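Local coordinates for protein regulator of polyketide synthase expression (Bifidobacterium adolescentis, PDB 3ONQ) that is probably a transcription regulator of the PucR type, with a helix-turn-helix domain near its C-terminus that is expected to bind DNA, at residues 48-53 with 83-88; 57-62 with 124-129; 69-74 with 93-98; 165-170 with 247-252; 179-184 with 251-256. All coordinates share one frame; numbering follows the deposited sequence.

Interaction 1: 48-53 with 83-88; sequences LGWQGD and GEHVVI
The Schellman turn that closes helix 39-48 sets L48, G49 and W50 against H85, just before strand 86-91, and V87 within it. G49 has the positive phi of this motif (114°). Its backbone lies against one face of the H85 imidazole, with G49 C 3.5 Å above the ring plane and near the rim. A CB on G49 would run into H85 CE1, so the bare residue lets the ring lie this close. H85 NE2 is also 3.0 Å from G49 O, but the angle is too poor for a hydrogen bond. A water at the ring edge, in its plane, does the polar work. It lies 2.7 Å from H85 ND1, donates to E84 O, and gives a weak bond to L48 O. H85 CB sits over one face of the W50 indole, 3.9 Å from the centroid of the five-membered ring. V87 CG2 touches W50 CZ2 at 3.8 Å and L48 CD1 at 4.2 Å. An alanine in place of H85 would probably leave the water without its ring nitrogen partner and open a gap beside G49. Outside the pair, W50 continues onto L98 and C100 of strand 94-100, and meets F54 edge-to-face. L48 packs on I24 and A28, and V87 on E25 and F29, all of helix 21-33.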
# COMPACT_ATOMS: atom_id res chain seq x y z
N LEU B 48 -6.82 17.40 14.78
CA LEU B 48 -6.87 18.74 14.22
C LEU B 48 -8.25 19.10 13.69
O LEU B 48 -8.54 20.28 13.46
CB LEU B 48 -5.83 18.88 13.10
CG LEU B 48 -4.38 19.03 13.55
CD1 LEU B 48 -3.45 19.04 12.35
CD2 LEU B 48 -4.22 20.32 14.37
N GLY B 49 -9.10 18.10 13.46
CA GLY B 49 -10.46 18.36 13.04
C GLY B 49 -10.80 17.88 11.64
O GLY B 49 -11.90 18.07 11.15
N TRP B 50 -9.84 17.26 10.98
CA TRP B 50 -10.10 16.72 9.65
C TRP B 50 -10.79 15.37 9.74
O TRP B 50 -10.13 14.32 9.81
CB TRP B 50 -8.81 16.60 8.87
CG TRP B 50 -8.11 17.88 8.66
CD1 TRP B 50 -7.55 18.68 9.62
CD2 TRP B 50 -7.82 18.50 7.40
NE1 TRP B 50 -6.96 19.77 9.03
CE2 TRP B 50 -7.10 19.68 7.67
CE3 TRP B 50 -8.09 18.16 6.08
CZ2 TRP B 50 -6.66 20.53 6.66
CZ3 TRP B 50 -7.65 19.01 5.06
CH2 TRP B 50 -6.95 20.18 5.37
N GLN B 51 -12.11 15.39 9.69
CA GLN B 51 -12.91 14.19 9.88
C GLN B 51 -13.10 13.37 8.61
O GLN B 51 -13.40 13.90 7.54
CB GLN B 51 -14.28 14.57 10.45
CG GLN B 51 -15.12 13.37 10.89
CD GLN B 51 -16.61 13.62 10.71
OE1 GLN B 51 -17.01 14.59 10.07
NE2 GLN B 51 -17.43 12.73 11.28
N GLY B 52 -12.94 12.06 8.75
CA GLY B 52 -13.36 11.11 7.74
C GLY B 52 -12.69 11.27 6.40
O GLY B 52 -11.51 11.61 6.32
N ASP B 53 -13.45 11.04 5.33
CA ASP B 53 -12.86 10.98 4.00
C ASP B 53 -12.93 12.33 3.29
O ASP B 53 -13.66 12.50 2.31
CB ASP B 53 -13.55 9.90 3.16
CG ASP B 53 -12.81 9.62 1.87
OD1 ASP B 53 -11.63 10.00 1.78
OD2 ASP B 53 -13.42 9.02 0.96
N GLY B 83 -14.59 27.86 5.37
CA GLY B 83 -13.82 26.69 5.77
C GLY B 83 -13.31 26.84 7.18
O GLY B 83 -13.32 27.93 7.73
N GLU B 84 -12.84 25.75 7.78
CA GLU B 84 -12.31 25.83 9.13
C GLU B 84 -11.03 25.03 9.35
O GLU B 84 -10.52 24.95 10.47
CB GLU B 84 -13.36 25.42 10.15
CG GLU B 84 -14.29 24.32 9.69
CD GLU B 84 -15.47 24.18 10.62
OE1 GLU B 84 -15.39 24.70 11.75
OE2 GLU B 84 -16.48 23.56 10.22
N HIS B 85 -10.51 24.42 8.29
CA HIS B 85 -9.26 23.67 8.41
C HIS B 85 -8.30 24.05 7.31
O HIS B 85 -8.65 23.99 6.12
CB HIS B 85 -9.54 22.17 8.35
CG HIS B 85 -10.60 21.72 9.30
ND1 HIS B 85 -10.49 21.90 10.66
CD2 HIS B 85 -11.80 21.12 9.09
CE1 HIS B 85 -11.58 21.42 11.25
NE2 HIS B 85 -12.38 20.94 10.32
N VAL B 86 -7.11 24.48 7.70
CA VAL B 86 -6.00 24.61 6.78
C VAL B 86 -4.69 24.34 7.52
O VAL B 86 -4.37 25.00 8.51
CB VAL B 86 -6.01 25.98 6.04
CG1 VAL B 86 -5.94 27.11 7.02
CG2 VAL B 86 -4.87 26.06 5.02
N VAL B 87 -3.96 23.32 7.07
CA VAL B 87 -2.66 22.98 7.63
C VAL B 87 -1.58 23.74 6.88
O VAL B 87 -1.46 23.60 5.65
CB VAL B 87 -2.38 21.48 7.53
CG1 VAL B 87 -0.91 21.18 7.89
CG2 VAL B 87 -3.34 20.71 8.45
N ILE B 88 -0.82 24.54 7.61
CA ILE B 88 0.19 25.40 7.00
C ILE B 88 1.56 25.04 7.53
O ILE B 88 1.72 24.79 8.72
CB ILE B 88 -0.10 26.88 7.30
CG1 ILE B 88 -1.49 27.25 6.78
CG2 ILE B 88 0.99 27.79 6.71
CD1 ILE B 88 -1.83 28.72 6.89
O HOH W 1 -8.74 23.34 12.05

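Interaction 2: 57-62 with 124-129; sequences FAIGGV and LYLSPV
F57 to G61 and L124 to L126 run antiparallel as neighbouring strands, their short axes 4.8 Å apart and 173° from parallel. They lie inside the mixed beta-sheet of the alpha-beta-alpha sandwich. G60 and Y125 form a hydrogen-bonded pair: Y125 N gives to G60 O at 2.8 Å and G60 N to Y125 O at 3.0 Å. I59 and L126 form the non-hydrogen-bonded pair beside it. On their face of the sheet, L126 CD1 meets I59 CG1 at 3.6 Å. L124 lies alongside I59, pointing the same way, with CD1 3.9 Å from I59 CG2. L126 CD1 also reaches the F57 ring at CD1. Helix 107-114 covers F57 and L126. Y125 points to the other face, where it touches helix 132-149 and its OH bonds to A162 O. Farther along, the pairing passes to a side chain. S127 N still bonds to A58 O, but the return bond from A58 N ends on S127 OG. S127 holds OG between its backbone N and carbonyl carbon (chi1 87°), within reach of A58 N. S127 OG has two bonds: it accepts from A58 N at 2.8 Å and donates to P128 O at 2.8 Å. An alanine here would probably leave A58 N without its acceptor and P128 O without its donor. In the second bond, S127 OG is tilted 25° from the carbonyl plane of P128 O.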
# COMPACT_ATOMS: atom_id res chain seq x y z
N PHE B 57 -6.86 20.27 -0.99
CA PHE B 57 -5.95 20.67 -2.05
C PHE B 57 -4.89 21.54 -1.40
O PHE B 57 -5.06 21.99 -0.27
CB PHE B 57 -6.67 21.45 -3.17
CG PHE B 57 -7.36 22.70 -2.69
CD1 PHE B 57 -6.68 23.90 -2.60
CD2 PHE B 57 -8.70 22.67 -2.34
CE1 PHE B 57 -7.32 25.05 -2.16
CE2 PHE B 57 -9.35 23.81 -1.90
CZ PHE B 57 -8.66 25.01 -1.80
N ALA B 58 -3.81 21.79 -2.13
CA ALA B 58 -2.70 22.53 -1.56
C ALA B 58 -2.31 23.71 -2.44
O ALA B 58 -2.46 23.66 -3.67
CB ALA B 58 -1.50 21.60 -1.34
N ILE B 59 -1.81 24.76 -1.81
CA ILE B 59 -1.27 25.91 -2.51
C ILE B 59 0.08 26.18 -1.89
O ILE B 59 0.23 26.06 -0.66
CB ILE B 59 -2.15 27.16 -2.30
CG1 ILE B 59 -3.56 26.92 -2.81
CG2 ILE B 59 -1.54 28.36 -3.01
CD1 ILE B 59 -4.52 28.10 -2.55
N GLY B 60 1.07 26.52 -2.71
CA GLY B 60 2.40 26.77 -2.20
C GLY B 60 3.13 27.81 -3.03
O GLY B 60 2.88 27.93 -4.23
N GLY B 61 4.02 28.55 -2.38
CA GLY B 61 4.85 29.53 -3.05
C GLY B 61 5.68 30.24 -2.00
O GLY B 61 5.82 29.75 -0.88
N VAL B 62 6.22 31.40 -2.34
CA VAL B 62 7.05 32.15 -1.41
C VAL B 62 6.25 33.33 -0.86
O VAL B 62 5.66 34.07 -1.63
CB VAL B 62 8.31 32.67 -2.10
CG1 VAL B 62 9.15 33.52 -1.14
CG2 VAL B 62 9.12 31.51 -2.68
N LEU B 124 4.26 29.96 -7.94
CA LEU B 124 3.12 29.66 -7.11
C LEU B 124 2.50 28.41 -7.73
O LEU B 124 2.37 28.33 -8.96
CB LEU B 124 2.14 30.83 -7.17
CG LEU B 124 0.77 30.71 -6.50
CD1 LEU B 124 0.93 30.70 -4.99
CD2 LEU B 124 -0.13 31.85 -6.93
N TYR B 125 2.13 27.43 -6.91
CA TYR B 125 1.53 26.19 -7.42
C TYR B 125 0.21 25.84 -6.73
O TYR B 125 0.11 25.92 -5.51
CB TYR B 125 2.51 25.03 -7.29
CG TYR B 125 1.95 23.71 -7.78
CD1 TYR B 125 2.06 23.34 -9.11
CD2 TYR B 125 1.27 22.84 -6.91
CE1 TYR B 125 1.55 22.13 -9.57
CE2 TYR B 125 0.75 21.61 -7.38
CZ TYR B 125 0.90 21.28 -8.71
OH TYR B 125 0.40 20.10 -9.21
N LEU B 126 -0.79 25.46 -7.52
CA LEU B 126 -2.10 25.04 -7.02
C LEU B 126 -2.33 23.57 -7.36
O LEU B 126 -2.29 23.21 -8.52
CB LEU B 126 -3.21 25.89 -7.67
CG LEU B 126 -4.66 25.48 -7.35
CD1 LEU B 126 -4.94 25.60 -5.85
CD2 LEU B 126 -5.71 26.28 -8.14
N SER B 127 -2.56 22.73 -6.36
CA SER B 127 -2.70 21.29 -6.61
C SER B 127 -4.12 20.91 -7.01
O SER B 127 -5.05 21.65 -6.74
CB SER B 127 -2.32 20.48 -5.37
OG SER B 127 -3.44 20.31 -4.52
N PRO B 128 -4.29 19.73 -7.63
CA PRO B 128 -5.64 19.19 -7.84
C PRO B 128 -6.29 18.84 -6.50
O PRO B 128 -5.61 18.80 -5.46
CB PRO B 128 -5.39 17.90 -8.64
CG PRO B 128 -4.00 18.03 -9.19
CD PRO B 128 -3.25 18.85 -8.19
N VAL B 129 -7.59 18.59 -6.51
CA VAL B 129 -8.29 18.12 -5.32
C VAL B 129 -7.89 16.67 -5.07
O VAL B 129 -7.74 15.89 -6.01
CB VAL B 129 -9.82 18.22 -5.47
CG1 VAL B 129 -10.54 17.66 -4.23
CG2 VAL B 129 -10.23 19.66 -5.69

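Interaction 3: 69-74 with 93-98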
# COMPACT_ATOMS: atom_id res chain seq x y z
N SER B 69 2.73 36.80 8.01
CA SER B 69 1.75 37.61 7.30
C SER B 69 0.96 36.75 6.32
O SER B 69 -0.27 36.83 6.24
CB SER B 69 2.44 38.75 6.56
OG SER B 69 1.50 39.48 5.79
N THR B 70 1.67 35.92 5.56
CA THR B 70 1.01 35.04 4.62
C THR B 70 0.08 34.05 5.32
O THR B 70 -1.03 33.81 4.86
CB THR B 70 2.03 34.31 3.73
OG1 THR B 70 2.64 35.26 2.84
CG2 THR B 70 1.34 33.24 2.89
N SER B 71 0.53 33.51 6.45
CA SER B 71 -0.28 32.54 7.20
C SER B 71 -1.58 33.15 7.71
O SER B 71 -2.62 32.48 7.73
CB SER B 71 0.50 31.98 8.40
OG SER B 71 1.59 31.18 7.98
N LEU B 72 -1.51 34.40 8.15
CA LEU B 72 -2.70 35.09 8.63
C LEU B 72 -3.66 35.32 7.48
O LEU B 72 -4.86 35.06 7.58
CB LEU B 72 -2.31 36.42 9.27
CG LEU B 72 -3.49 37.28 9.73
CD1 LEU B 72 -4.41 36.46 10.63
CD2 LEU B 72 -3.01 38.54 10.43
N ALA B 73 -3.11 35.81 6.37
CA ALA B 73 -3.88 36.03 5.16
C ALA B 73 -4.60 34.75 4.71
O ALA B 73 -5.78 34.78 4.40
CB ALA B 73 -2.99 36.55 4.06
N ILE B 74 -3.88 33.63 4.69
CA ILE B 74 -4.48 32.37 4.24
C ILE B 74 -5.56 31.85 5.20
O ILE B 74 -6.63 31.42 4.77
CB ILE B 74 -3.41 31.27 4.05
CG1 ILE B 74 -2.40 31.68 2.98
CG2 ILE B 74 -4.06 29.95 3.67
CD1 ILE B 74 -1.29 30.65 2.77
N THR B 93 12.41 28.04 1.57
CA THR B 93 11.82 29.37 1.46
C THR B 93 10.31 29.33 1.19
O THR B 93 9.65 30.38 1.18
CB THR B 93 12.45 30.11 0.28
OG1 THR B 93 12.26 29.32 -0.90
CG2 THR B 93 13.94 30.32 0.51
N PHE B 94 9.76 28.14 0.94
CA PHE B 94 8.35 28.02 0.55
C PHE B 94 7.40 27.90 1.75
O PHE B 94 7.74 27.29 2.76
CB PHE B 94 8.15 26.79 -0.33
CG PHE B 94 9.05 26.75 -1.53
CD1 PHE B 94 9.07 27.80 -2.43
CD2 PHE B 94 9.85 25.65 -1.76
CE1 PHE B 94 9.90 27.75 -3.52
CE2 PHE B 94 10.67 25.60 -2.86
CZ PHE B 94 10.70 26.66 -3.74
N LEU B 95 6.22 28.48 1.61
CA LEU B 95 5.11 28.22 2.52
C LEU B 95 4.10 27.35 1.77
O LEU B 95 3.71 27.69 0.66
CB LEU B 95 4.45 29.52 2.98
CG LEU B 95 3.29 29.41 3.97
CD1 LEU B 95 3.26 30.60 4.90
CD2 LEU B 95 1.94 29.27 3.24
N LEU B 96 3.71 26.23 2.37
CA LEU B 96 2.71 25.35 1.77
C LEU B 96 1.48 25.32 2.67
O LEU B 96 1.61 25.26 3.89
CB LEU B 96 3.24 23.92 1.60
CG LEU B 96 4.11 23.59 0.38
CD1 LEU B 96 5.26 24.56 0.26
CD2 LEU B 96 4.62 22.15 0.45
N ALA B 97 0.31 25.37 2.05
CA ALA B 97 -0.95 25.34 2.78
C ALA B 97 -1.84 24.27 2.19
O ALA B 97 -2.10 24.25 0.98
CB ALA B 97 -1.64 26.70 2.69
N LEU B 98 -2.32 23.39 3.06
CA LEU B 98 -3.25 22.34 2.69
C LEU B 98 -4.62 22.73 3.22
O LEU B 98 -4.84 22.76 4.43
CB LEU B 98 -2.82 21.03 3.34
CG LEU B 98 -3.75 19.84 3.10
CD1 LEU B 98 -3.56 19.29 1.70
CD2 LEU B 98 -3.50 18.77 4.15
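I74 and L95 carry the tight part of this helix-on-sheet contact. I74 CD1 comes to 3.5 Å from L95 CD2, the two side chains sliding past each other in opposite directions. The same I74 CD1 reaches A97 CB at 4.0 Å. The small A97 meets I74 through CB alone. In L95, CG is anti to the backbone N (chi1 -179°); CD1 and CD2 both lie against the helix. Its other methyl, CD1, meets T70 CG2 at 3.8 Å. Every one of these four residues is buried. The helix runs nearly along the strand, at 19°, with the short axes 10.1 Å apart. T70 turns its hydroxyl out of the apolar contact, and OG1 bonds to A117 O. The contact is looser at S71, which is partly exposed. There only OG approaches, 3.6 Å from L95 CD1, and it is bonded to L67 O of its own helix. Beyond it S69 and L72 are exposed and do not touch the strand. Helix 67-80 links strand 55-61 to strand 86-91 as a beta-alpha-beta crossover. Strand 94-100 lies between those two strands in the sheet. I88 of strand 86-91 fills in beside S71, I74 and L95. L96 points away from the helix, to the other face of the sheet, where it meets helices 132-149 and 21-33.

Interaction 4: 165-170 with 247-252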
# COMPACT_ATOMS: atom_id res chain seq x y z
N LEU B 165 4.81 20.30 -14.53
CA LEU B 165 6.22 20.00 -14.32
C LEU B 165 6.63 18.52 -14.21
O LEU B 165 7.56 18.19 -13.50
CB LEU B 165 6.74 20.78 -13.13
CG LEU B 165 6.89 22.26 -13.45
CD1 LEU B 165 6.64 23.11 -12.25
CD2 LEU B 165 8.24 22.54 -14.03
N LEU B 166 5.91 17.63 -14.88
CA LEU B 166 6.13 16.19 -14.70
C LEU B 166 7.59 15.75 -14.88
O LEU B 166 8.16 15.10 -14.00
CB LEU B 166 5.21 15.37 -15.62
CG LEU B 166 3.75 15.31 -15.19
CD1 LEU B 166 2.93 14.42 -16.11
CD2 LEU B 166 3.70 14.78 -13.77
N PRO B 167 8.20 16.09 -16.02
CA PRO B 167 9.55 15.55 -16.20
C PRO B 167 10.55 16.08 -15.17
O PRO B 167 11.35 15.30 -14.63
CB PRO B 167 9.93 15.94 -17.64
CG PRO B 167 8.87 16.91 -18.11
CD PRO B 167 7.69 16.82 -17.20
N GLU B 168 10.53 17.38 -14.90
CA GLU B 168 11.45 17.94 -13.91
C GLU B 168 11.20 17.31 -12.52
O GLU B 168 12.14 17.02 -11.78
CB GLU B 168 11.33 19.46 -13.85
CG GLU B 168 11.78 20.16 -15.12
CD GLU B 168 10.75 20.10 -16.25
OE1 GLU B 168 9.60 19.68 -16.02
OE2 GLU B 168 11.11 20.50 -17.36
N ARG B 169 9.92 17.10 -12.19
CA ARG B 169 9.58 16.44 -10.94
C ARG B 169 10.13 15.02 -10.92
O ARG B 169 10.71 14.58 -9.93
CB ARG B 169 8.07 16.42 -10.71
CG ARG B 169 7.51 17.79 -10.32
CD ARG B 169 5.98 17.81 -10.40
NE ARG B 169 5.40 16.68 -9.67
CZ ARG B 169 4.13 16.32 -9.76
NH1 ARG B 169 3.29 17.02 -10.53
NH2 ARG B 169 3.68 15.27 -9.08
N ALA B 170 9.95 14.31 -12.03
CA ALA B 170 10.50 12.96 -12.13
C ALA B 170 12.02 12.96 -11.97
O ALA B 170 12.57 12.11 -11.26
CB ALA B 170 10.08 12.30 -13.44
N ALA B 247 6.66 18.16 -26.43
CA ALA B 247 7.48 17.12 -27.03
C ALA B 247 8.52 16.62 -26.03
O ALA B 247 8.83 15.43 -25.96
CB ALA B 247 8.15 17.62 -28.33
N TYR B 248 9.08 17.54 -25.25
CA TYR B 248 10.00 17.15 -24.19
C TYR B 248 9.29 16.29 -23.14
O TYR B 248 9.82 15.28 -22.70
CB TYR B 248 10.64 18.39 -23.56
CG TYR B 248 11.42 18.08 -22.32
CD1 TYR B 248 12.62 17.39 -22.38
CD2 TYR B 248 10.96 18.47 -21.07
CE1 TYR B 248 13.33 17.10 -21.23
CE2 TYR B 248 11.67 18.20 -19.93
CZ TYR B 248 12.84 17.51 -20.01
OH TYR B 248 13.54 17.23 -18.86
N VAL B 249 8.07 16.68 -22.75
CA VAL B 249 7.26 15.86 -21.84
C VAL B 249 7.00 14.46 -22.43
O VAL B 249 7.20 13.45 -21.77
CB VAL B 249 5.92 16.55 -21.48
CG1 VAL B 249 5.07 15.64 -20.58
CG2 VAL B 249 6.17 17.90 -20.79
N LEU B 250 6.57 14.41 -23.68
CA LEU B 250 6.28 13.12 -24.30
C LEU B 250 7.52 12.22 -24.38
O LEU B 250 7.46 11.02 -24.07
CB LEU B 250 5.67 13.34 -25.69
CG LEU B 250 4.23 13.87 -25.70
CD1 LEU B 250 3.90 14.50 -27.05
CD2 LEU B 250 3.24 12.77 -25.36
N THR B 251 8.64 12.82 -24.77
CA THR B 251 9.90 12.09 -24.87
C THR B 251 10.22 11.46 -23.51
O THR B 251 10.63 10.31 -23.43
CB THR B 251 11.05 13.04 -25.31
OG1 THR B 251 10.70 13.62 -26.58
CG2 THR B 251 12.38 12.30 -25.44
N THR B 252 10.01 12.23 -22.44
CA THR B 252 10.28 11.75 -21.09
C THR B 252 9.36 10.58 -20.75
O THR B 252 9.81 9.55 -20.25
CB THR B 252 10.14 12.86 -20.04
OG1 THR B 252 11.02 13.94 -20.35
CG2 THR B 252 10.49 12.33 -18.65
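P167, Y248 and V249 have the most surface buried where helix 166-172 meets helix 244-261, the last helix of the chain. Segment 247-252 lies within the PucR helix-turn-helix family region. P167 stands in the first turn of its helix, where a proline costs no helical backbone bond. Its ring is the centre of the contact. P167 CG lies 3.6 Å from Y248 CE2 and 3.9 Å from V249 CG2, so it touches both side chains. The proline and the tyrosine cross obliquely, while the proline and the valine cross at about a right angle. Y248 has CG anti to its backbone N (chi1 170°), and T252 OG1 lies over one face of its ring, near the rim. The rim carbon Y248 CE2 is also approached by E168 OE2 at 3.5 Å. E168 OE2 forms a salt bridge with R245, which precedes Y248 on the same helix by three residues. No hydrogen bond joins the two segments, and the touching residues are all buried. The site also belongs to a subunit interface. The Y248 ring meets Y248 of the third subunit, whose OH bonds to T252 OG1. T252 adds a third contact to the proline, with OG1 3.5 Å from P167 CB. Y248 O is gripped twice, by T252 N at 3.1 Å and by T252 OG1 at 3.0 Å, from opposite faces of the carbonyl plane.

Interaction 5: 179-184 with 251-256; sequences EELYRN and TTALAI. With SO4 (sulfate ion), chain O.
L181 holds CG anti to its carbonyl carbon (chi1 -74°), on the side of its helix that meets A253 and I256. I256 holds CG1 the same way (chi1 -65°), and this atom lies 4.2 Å from L181 CD1. The two methyls of L181 divide the work. CD2 packs on A253 CB at 3.9 Å, while CD1 touches T252 CG2 at 4.0 Å. Beside them I256 CG2 meets Y182 CB, also at 4.0 Å. The Y182 ring leads away from this spot, and its OH bonds to D261. The contact joins helix 175-190 to helix 244-261 in the helical C-terminal part of the chain, which includes the PucR helix-turn-helix region. The short axes are nearly perpendicular, at 88°, and 8.4 Å apart. The backbones come nearest at L181 and A253, whose CA atoms are 4.9 Å apart. The small side chain of A253 permits this, and its CB sits against L181 O. All the touching residues are buried and apolar contacts hold them. L166 and A170 of helix 166-172 cover L181 further, and L171 of the third subunit packs on I256. Polar residues E179, R183 and N184 take no part in the apolar contact. R183 NE forms a salt bridge with E179 OE2 at 2.8 Å, with the oxygen in the guanidinium plane but the donor above the carboxylate plane. E179 OE1 pairs with R260. At the exposed N184, ND2 gives a nearly straight hydrogen bond to O3 of a sulfate ion, probably from the crystallisation liquor, at 3.1 Å.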
# COMPACT_ATOMS: atom_id res chain seq x y z
N GLU B 179 4.92 8.04 -12.02
CA GLU B 179 3.75 7.20 -12.20
C GLU B 179 2.79 7.84 -13.19
O GLU B 179 2.29 7.16 -14.09
CB GLU B 179 3.06 6.92 -10.87
CG GLU B 179 1.86 5.98 -10.98
CD GLU B 179 2.27 4.54 -11.25
OE1 GLU B 179 3.49 4.23 -11.20
OE2 GLU B 179 1.37 3.72 -11.52
N GLU B 180 2.55 9.14 -13.05
CA GLU B 180 1.69 9.84 -14.01
C GLU B 180 2.21 9.77 -15.45
O GLU B 180 1.44 9.54 -16.38
CB GLU B 180 1.47 11.30 -13.61
CG GLU B 180 0.57 11.48 -12.39
CD GLU B 180 0.21 12.94 -12.14
OE1 GLU B 180 0.24 13.74 -13.11
OE2 GLU B 180 -0.11 13.28 -10.99
N LEU B 181 3.51 9.97 -15.63
CA LEU B 181 4.11 9.88 -16.97
C LEU B 181 3.84 8.50 -17.53
O LEU B 181 3.48 8.36 -18.69
CB LEU B 181 5.62 10.16 -16.91
CG LEU B 181 5.99 11.63 -16.71
CD1 LEU B 181 7.42 11.80 -16.19
CD2 LEU B 181 5.75 12.41 -18.00
N TYR B 182 3.98 7.48 -16.69
CA TYR B 182 3.72 6.11 -17.13
C TYR B 182 2.24 5.89 -17.46
O TYR B 182 1.90 5.47 -18.56
CB TYR B 182 4.19 5.11 -16.07
CG TYR B 182 4.03 3.66 -16.47
CD1 TYR B 182 4.65 3.16 -17.61
CD2 TYR B 182 3.26 2.79 -15.71
CE1 TYR B 182 4.51 1.82 -17.98
CE2 TYR B 182 3.12 1.45 -16.07
CZ TYR B 182 3.74 0.97 -17.20
OH TYR B 182 3.60 -0.35 -17.56
N ARG B 183 1.38 6.18 -16.50
CA ARG B 183 -0.04 5.87 -16.60
C ARG B 183 -0.81 6.81 -17.51
O ARG B 183 -1.60 6.36 -18.33
CB ARG B 183 -0.71 5.87 -15.23
CG ARG B 183 -0.13 4.89 -14.24
CD ARG B 183 -0.41 3.47 -14.68
NE ARG B 183 0.04 2.48 -13.70
CZ ARG B 183 -0.07 1.17 -13.88
NH1 ARG B 183 -0.60 0.70 -15.00
NH2 ARG B 183 0.36 0.33 -12.94
N ASN B 184 -0.60 8.11 -17.34
CA ASN B 184 -1.45 9.09 -18.00
C ASN B 184 -0.93 9.56 -19.35
O ASN B 184 -1.66 10.21 -20.09
CB ASN B 184 -1.66 10.32 -17.12
CG ASN B 184 -2.36 9.99 -15.81
OD1 ASN B 184 -2.98 8.94 -15.67
ND2 ASN B 184 -2.25 10.88 -14.83
N THR B 251 8.64 12.82 -24.77
CA THR B 251 9.90 12.09 -24.87
C THR B 251 10.22 11.46 -23.51
O THR B 251 10.63 10.31 -23.43
CB THR B 251 11.05 13.04 -25.31
OG1 THR B 251 10.70 13.62 -26.58
CG2 THR B 251 12.38 12.30 -25.44
N THR B 252 10.01 12.23 -22.44
CA THR B 252 10.28 11.75 -21.09
C THR B 252 9.36 10.58 -20.75
O THR B 252 9.81 9.55 -20.25
CB THR B 252 10.14 12.86 -20.04
OG1 THR B 252 11.02 13.94 -20.35
CG2 THR B 252 10.49 12.33 -18.65
N ALA B 253 8.08 10.74 -21.05
CA ALA B 253 7.12 9.66 -20.82
C ALA B 253 7.51 8.36 -21.55
O ALA B 253 7.36 7.27 -21.00
CB ALA B 253 5.71 10.11 -21.21
N LEU B 254 7.99 8.48 -22.78
CA LEU B 254 8.35 7.29 -23.54
C LEU B 254 9.53 6.57 -22.89
O LEU B 254 9.56 5.34 -22.84
CB LEU B 254 8.67 7.62 -25.01
CG LEU B 254 7.54 8.14 -25.91
CD1 LEU B 254 8.05 8.37 -27.34
CD2 LEU B 254 6.36 7.21 -25.94
N ALA B 255 10.49 7.34 -22.37
CA ALA B 255 11.63 6.75 -21.68
C ALA B 255 11.15 5.99 -20.45
O ALA B 255 11.52 4.83 -20.25
CB ALA B 255 12.66 7.83 -21.28
N ILE B 256 10.33 6.65 -19.63
CA ILE B 256 9.75 6.02 -18.44
C ILE B 256 9.06 4.71 -18.82
O ILE B 256 9.36 3.65 -18.26
CB ILE B 256 8.72 6.95 -17.75
CG1 ILE B 256 9.40 8.19 -17.20
CG2 ILE B 256 8.03 6.22 -16.60
CD1 ILE B 256 10.43 7.87 -16.18
S SO4 O . -4.24 10.88 -11.32
O1 SO4 O . -4.49 12.14 -12.01
O2 SO4 O . -5.46 10.07 -11.31
O3 SO4 O . -3.19 10.12 -12.01
O4 SO4 O . -3.82 11.15 -9.95

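In the fold
Interactions 1, 2 and 3 belong to the same sheet, while 4 and 5 lie in the helical C-terminal part. Interaction 2 is buried and is the one with direct hydrogen bonds between its segments. Interaction 3 is nested within the loop that 2 closes; it is apolar, and strand 94-100 bonds to strand 55-61 of 2. Interaction 1 is at the sheet edge, only partly buried, and uses a water and ring packing instead. Interactions 4 and 5 share T251 and T252 on helix 244-261, with centres about 8 Å apart. Both are buried and reach the third subunit. The centres of 1 and 4 are about 33 Å apart.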